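2-oxoadipate dioxygenase/decarboxylase from Pseudomonas putida catalyses the decarboxylation and hydroxylation of 2-oxoadipate to D-2-hydroxyglutarate with molecular oxygen and iron(II), a step of D-lysine catabolism. One contact in two of its structures: PDB 6W1H (chain A, 1.42 Å), residues H70-V75 and I224-P229, and PDB 6W1G (chain B, 1.14 Å), residues H70-V75 and I224-P229. One frame, after least-squares fit of the local backbone (RMSD 0.14 Å); residues are numbered along the deposited sequences.

Structure 1 (6W1H); sequences HGAIRV and INHLTP. With NI (nickel (II) ion), chain C; OOG (2-oxoadipic acid), chain D.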
loop_
_atom_site.group_PDB
_atom_site.type_symbol
_atom_site.label_atom_id
_atom_site.label_comp_id
_atom_site.label_asym_id
_atom_site.label_seq_id
_atom_site.Cartn_x
_atom_site.Cartn_y
_atom_site.Cartn_z
ATOM N N HIS A 70 3.128 3.963 1.450
ATOM C CA HIS A 70 3.275 2.541 1.152
ATOM C C HIS A 70 4.558 2.358 0.354
ATOM O O HIS A 70 5.022 3.264 -0.328
ATOM C CB HIS A 70 2.050 1.871 0.496
ATOM C CG HIS A 70 1.957 1.973 -0.997
ATOM N ND1 HIS A 70 0.952 2.681 -1.622
ATOM C CD2 HIS A 70 2.649 1.362 -1.987
ATOM C CE1 HIS A 70 1.061 2.547 -2.931
ATOM N NE2 HIS A 70 2.080 1.748 -3.180
ATOM N N GLY A 71 5.168 1.206 0.509
ATOM C CA GLY A 71 6.256 0.788 -0.337
ATOM C C GLY A 71 5.857 -0.446 -1.110
ATOM O O GLY A 71 4.895 -1.131 -0.739
ATOM N N ALA A 72 6.621 -0.769 -2.153
ATOM C CA ALA A 72 6.426 -1.996 -2.905
ATOM C C ALA A 72 7.779 -2.617 -3.166
ATOM O O ALA A 72 8.711 -1.915 -3.568
ATOM C CB ALA A 72 5.738 -1.719 -4.240
ATOM N N ILE A 73 7.877 -3.927 -2.946
ATOM C CA ILE A 73 9.112 -4.665 -3.145
ATOM C C ILE A 73 8.776 -6.000 -3.783
ATOM O O ILE A 73 7.638 -6.474 -3.727
ATOM C CB ILE A 73 9.899 -4.901 -1.839
ATOM C CG1 ILE A 73 9.071 -5.720 -0.854
ATOM C CG2 ILE A 73 10.306 -3.581 -1.236
ATOM C CD1 ILE A 73 9.826 -6.116 0.397
ATOM N N ARG A 74 9.801 -6.610 -4.378
ATOM C CA ARG A 74 9.700 -7.927 -4.992
ATOM C C ARG A 74 10.845 -8.797 -4.501
ATOM O O ARG A 74 11.988 -8.343 -4.456
ATOM C CB ARG A 74 9.761 -7.833 -6.507
ATOM C CG ARG A 74 8.656 -7.014 -7.119
ATOM C CD ARG A 74 9.210 -5.932 -7.976
ATOM N NE ARG A 74 8.166 -5.210 -8.706
ATOM C CZ ARG A 74 8.338 -4.670 -9.901
ATOM N NH1 ARG A 74 9.516 -4.739 -10.497
ATOM N NH2 ARG A 74 7.338 -4.050 -10.486
ATOM N N VAL A 75 10.533 -10.026 -4.095
ATOM C CA VAL A 75 11.538 -10.988 -3.655
ATOM C C VAL A 75 11.498 -12.197 -4.593
ATOM O O VAL A 75 10.541 -12.404 -5.339
ATOM C CB VAL A 75 11.364 -11.409 -2.182
ATOM C CG1 VAL A 75 11.606 -10.223 -1.252
ATOM C CG2 VAL A 75 9.989 -12.020 -1.949
ATOM N N ILE A 224 13.641 -0.679 -3.289
ATOM C CA ILE A 224 12.324 -0.057 -3.291
ATOM C C ILE A 224 11.859 0.078 -4.730
ATOM O O ILE A 224 12.510 0.752 -5.539
ATOM C CB ILE A 224 12.386 1.321 -2.605
ATOM C CG1 ILE A 224 12.787 1.155 -1.155
ATOM C CG2 ILE A 224 11.034 2.049 -2.753
ATOM C CD1 ILE A 224 13.117 2.480 -0.458
ATOM N N ASN A 225 10.726 -0.558 -5.065
ATOM C CA ASN A 225 10.181 -0.338 -6.398
ATOM C C ASN A 225 9.558 1.043 -6.479
ATOM O O ASN A 225 9.673 1.712 -7.497
ATOM C CB ASN A 225 9.143 -1.404 -6.738
ATOM C CG ASN A 225 8.613 -1.235 -8.131
ATOM O OD1 ASN A 225 7.579 -0.608 -8.329
ATOM N ND2 ASN A 225 9.327 -1.761 -9.105
ATOM N N HIS A 226 8.876 1.472 -5.426
ATOM C CA HIS A 226 8.446 2.840 -5.251
ATOM C C HIS A 226 7.982 3.017 -3.808
ATOM O O HIS A 226 7.706 2.046 -3.099
ATOM C CB HIS A 226 7.345 3.192 -6.230
ATOM C CG HIS A 226 6.121 2.349 -6.104
ATOM N ND1 HIS A 226 5.973 1.171 -6.796
ATOM C CD2 HIS A 226 5.003 2.485 -5.351
ATOM C CE1 HIS A 226 4.788 0.646 -6.532
ATOM N NE2 HIS A 226 4.185 1.412 -5.640
ATOM N N LEU A 227 7.958 4.264 -3.374
ATOM C CA LEU A 227 7.296 4.682 -2.149
ATOM C C LEU A 227 6.226 5.678 -2.546
ATOM O O LEU A 227 6.493 6.591 -3.319
ATOM C CB LEU A 227 8.232 5.343 -1.169
ATOM C CG LEU A 227 9.248 4.592 -0.386
ATOM C CD1 LEU A 227 9.898 5.570 0.605
ATOM C CD2 LEU A 227 8.638 3.430 0.328
ATOM N N THR A 228 5.027 5.511 -2.020
ATOM C CA THR A 228 3.882 6.313 -2.426
ATOM C C THR A 228 3.354 7.087 -1.237
ATOM O O THR A 228 2.926 6.462 -0.252
ATOM C CB THR A 228 2.791 5.375 -2.953
ATOM O OG1 THR A 228 3.367 4.652 -4.030
ATOM C CG2 THR A 228 1.562 6.143 -3.399
ATOM N N PRO A 229 3.346 8.421 -1.290
ATOM C CA PRO A 229 2.695 9.216 -0.245
ATOM C C PRO A 229 1.198 9.300 -0.496
ATOM O O PRO A 229 0.698 9.000 -1.575
ATOM C CB PRO A 229 3.356 10.600 -0.399
ATOM C CG PRO A 229 3.724 10.689 -1.842
ATOM C CD PRO A 229 3.978 9.277 -2.324
HETATM NI NI NI C . 2.168 1.151 -5.303
HETATM C C2 OOG D . 3.234 -2.949 -7.790
HETATM C C3 OOG D . 2.901 -3.448 -6.393
HETATM C C4 OOG D . 1.500 -3.014 -5.984
HETATM C C6 OOG D . 0.182 -0.783 -5.538
HETATM O O4 OOG D . -0.917 -1.413 -5.717
HETATM O O3 OOG D . 0.230 0.473 -5.348
HETATM C C5 OOG D . 1.493 -1.540 -5.541
HETATM C C1 OOG D . 4.525 -3.595 -8.328
HETATM O O1 OOG D . 4.838 -3.436 -9.466
HETATM O O2 OOG D . 5.353 -4.377 -7.518
HETATM O O5 OOG D . 2.461 -0.955 -5.177
HETATM O O HOH W 1 2.054 0.577 -7.672
#
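His70 and His226 bring NE2 to one nickel ion from antiparallel strands 69-75 and 226-229, the latter at the sheet edge; Glu294 completes a two-histidine, one-carboxylate site that also binds iron(II). Packing is tight here: His70 CG, between backbone N and carbonyl carbon (chi1 86°), turns the ring to the metal; Thr228 CB lies over one ring face, 3.3 Å from CE1, and ND1 is hydrogen-bonded to Glu296. Thr228 OG1 is hydrogen-bonded to metal ligand Glu294. Ala72 CB touches His226 CE1 at 3.4 Å. 2-Oxoadipate chelates nickel through O3 (2.0 Å) and O5 (2.1 Å), beside water 1. At the looser end, partly exposed Asn225 lays ND2 over the Arg74 guanidinium, 3.2 Å from CZ, without a bond, both being donors. Arg74 NH2 donates to substrate O1 (2.8 Å), NE to O2 (3.2 Å); NH1 pairs with Asp215.

Comparison
The two chains of the same protein share backbone and metal site: nickel is bound by His70(A) and His226(A), as by His70(B) and His226(B). The side chains of His70(A), His226(A) and Thr228(A) coincide with their counterparts within the error, and strand bonds persist, such as Thr228(A) N to His70(A) O and Thr228(B) N to His70(B) O, each 2.8 Å. The change is the bound group. 2-Oxoadipate is modelled in structure 1 alone, touching His70(A), Ala72(A), Arg74(A) and His226(A). Its O3 and O5, both in the nickel shell, are matched by water 4 and water 3 of structure 2, so two separate waters fill the positions that one chelating molecule takes. Water 1 of structure 1 and water 5 of structure 2 stand at the same place. The two histidines keep their place whether water or 2-oxoadipate fills the shell, so the metal site may need little rearrangement to take the ligand. At the far end, water 2 of structure 2 stands at the place of O2, one oxygen of the distal carboxylate.

Structure 2 (6W1G); sequences HGAIRV and INHLTP. With NI (nickel (II) ion), chain E.
His70 and His226 bring NE2 to one nickel ion, at 2.1 Å from His70 NE2 and 2.0 Å from His226 NE2; Glu294 completes the two-histidine, one-carboxylate site. Packing is tight here: His70 CG, between backbone N and carbonyl carbon (chi1 78°), turns the ring to the metal; Thr228 CB lies over one ring face, 3.3 Å from CE1, and ND1 is hydrogen-bonded to Glu296. Thr228 OG1 is hydrogen-bonded to metal ligand Glu294. Ala72 CB touches His226 CE1 at 3.4 Å. Three waters fill the rest of the nickel shell, water 4 at 2.0 Å, water 3 at 2.1 Å and water 5 at 2.3 Å. At the looser end, partly exposed Asn225 lays ND2 over the Arg74 guanidinium, 3.4 Å from CZ, without a bond, both being donors. Water 2 bonds weakly to Arg74 NE; NH1 pairs with Asp215.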
loop_
_atom_site.group_PDB
_atom_site.type_symbol
_atom_site.label_atom_id
_atom_site.label_comp_id
_atom_site.label_asym_id
_atom_site.label_seq_id
_atom_site.Cartn_x
_atom_site.Cartn_y
_atom_site.Cartn_z
ATOM N N HIS B 70 3.030 3.912 1.390
ATOM C CA HIS B 70 3.247 2.489 1.167
ATOM C C HIS B 70 4.545 2.293 0.390
ATOM O O HIS B 70 4.921 3.143 -0.414
ATOM C CB HIS B 70 2.106 1.698 0.489
ATOM C CG HIS B 70 1.952 1.837 -0.986
ATOM N ND1 HIS B 70 1.017 2.673 -1.569
ATOM C CD2 HIS B 70 2.561 1.183 -2.005
ATOM C CE1 HIS B 70 1.088 2.544 -2.884
ATOM N NE2 HIS B 70 2.013 1.657 -3.182
ATOM N N GLY B 71 5.223 1.187 0.626
ATOM C CA GLY B 71 6.313 0.762 -0.222
ATOM C C GLY B 71 5.903 -0.438 -1.034
ATOM O O GLY B 71 4.914 -1.105 -0.728
ATOM N N ALA B 72 6.673 -0.710 -2.084
ATOM C CA ALA B 72 6.484 -1.891 -2.902
ATOM C C ALA B 72 7.855 -2.496 -3.171
ATOM O O ALA B 72 8.794 -1.768 -3.528
ATOM C CB ALA B 72 5.834 -1.513 -4.239
ATOM N N ILE B 73 7.954 -3.810 -2.991
ATOM C CA ILE B 73 9.161 -4.580 -3.185
ATOM C C ILE B 73 8.806 -5.895 -3.853
ATOM O O ILE B 73 7.650 -6.342 -3.863
ATOM C CB ILE B 73 9.860 -4.882 -1.846
ATOM C CG1 ILE B 73 8.965 -5.704 -0.897
ATOM C CG2 ILE B 73 10.323 -3.597 -1.233
ATOM C CD1 ILE B 73 9.634 -6.230 0.366
ATOM N N ARG B 74 9.846 -6.559 -4.344
ATOM C CA ARG B 74 9.748 -7.868 -4.989
ATOM C C ARG B 74 10.825 -8.766 -4.425
ATOM O O ARG B 74 11.973 -8.338 -4.320
ATOM C CB ARG B 74 9.987 -7.715 -6.489
ATOM C CG ARG B 74 9.014 -6.745 -7.131
ATOM C CD ARG B 74 9.555 -6.220 -8.454
ATOM N NE ARG B 74 8.555 -5.465 -9.182
ATOM C CZ ARG B 74 8.810 -4.753 -10.268
ATOM N NH1 ARG B 74 10.046 -4.704 -10.744
ATOM N NH2 ARG B 74 7.835 -4.095 -10.863
ATOM N N VAL B 75 10.458 -9.992 -4.064
ATOM C CA VAL B 75 11.408 -10.988 -3.605
ATOM C C VAL B 75 11.384 -12.157 -4.580
ATOM O O VAL B 75 10.477 -12.296 -5.416
ATOM C CB VAL B 75 11.159 -11.447 -2.151
ATOM C CG1 VAL B 75 11.373 -10.312 -1.219
ATOM C CG2 VAL B 75 9.773 -12.049 -1.984
ATOM N N ILE B 224 13.634 -0.641 -3.299
ATOM C CA ILE B 224 12.292 -0.053 -3.299
ATOM C C ILE B 224 11.844 0.114 -4.746
ATOM O O ILE B 224 12.488 0.805 -5.548
ATOM C CB ILE B 224 12.296 1.284 -2.550
ATOM C CG1 ILE B 224 12.623 1.025 -1.081
ATOM C CG2 ILE B 224 10.978 1.993 -2.722
ATOM C CD1 ILE B 224 12.869 2.272 -0.283
ATOM N N ASN B 225 10.742 -0.513 -5.109
ATOM C CA ASN B 225 10.171 -0.323 -6.433
ATOM C C ASN B 225 9.437 1.001 -6.530
ATOM O O ASN B 225 9.474 1.674 -7.582
ATOM C CB ASN B 225 9.174 -1.441 -6.711
ATOM C CG ASN B 225 8.578 -1.362 -8.077
ATOM O OD1 ASN B 225 7.387 -1.091 -8.205
ATOM N ND2 ASN B 225 9.367 -1.610 -9.109
ATOM N N HIS B 226 8.776 1.381 -5.456
ATOM C CA HIS B 226 8.298 2.751 -5.284
ATOM C C HIS B 226 7.935 2.911 -3.811
ATOM O O HIS B 226 7.720 1.941 -3.075
ATOM C CB HIS B 226 7.151 3.117 -6.219
ATOM C CG HIS B 226 5.982 2.210 -6.126
ATOM N ND1 HIS B 226 5.784 1.162 -6.993
ATOM C CD2 HIS B 226 4.929 2.170 -5.269
ATOM C CE1 HIS B 226 4.662 0.531 -6.696
ATOM N NE2 HIS B 226 4.113 1.128 -5.650
ATOM N N LEU B 227 7.881 4.171 -3.403
ATOM C CA LEU B 227 7.372 4.595 -2.114
ATOM C C LEU B 227 6.347 5.682 -2.392
ATOM O O LEU B 227 6.702 6.708 -2.980
ATOM C CB LEU B 227 8.519 5.147 -1.307
ATOM C CG LEU B 227 8.470 5.190 0.130
ATOM C CD1 LEU B 227 7.915 4.170 0.918
ATOM C CD2 LEU B 227 9.611 5.832 0.774
ATOM N N THR B 228 5.110 5.448 -1.976
ATOM C CA THR B 228 3.959 6.240 -2.426
ATOM C C THR B 228 3.374 7.002 -1.260
ATOM O O THR B 228 2.892 6.376 -0.294
ATOM C CB THR B 228 2.891 5.307 -3.004
ATOM O OG1 THR B 228 3.508 4.583 -4.064
ATOM C CG2 THR B 228 1.701 6.093 -3.491
ATOM N N PRO B 229 3.389 8.334 -1.329
ATOM C CA PRO B 229 2.693 9.142 -0.326
ATOM C C PRO B 229 1.219 9.238 -0.658
ATOM O O PRO B 229 0.783 8.971 -1.777
ATOM C CB PRO B 229 3.366 10.512 -0.439
ATOM C CG PRO B 229 3.764 10.602 -1.847
ATOM C CD PRO B 229 4.060 9.193 -2.338
HETATM NI NI NI E . 2.120 1.028 -5.186
HETATM O O HOH W 2 6.225 -3.854 -7.736
HETATM O O HOH W 3 2.267 -1.096 -4.858
HETATM O O HOH W 4 0.151 0.500 -5.104
HETATM O O HOH W 5 1.554 0.187 -7.230
#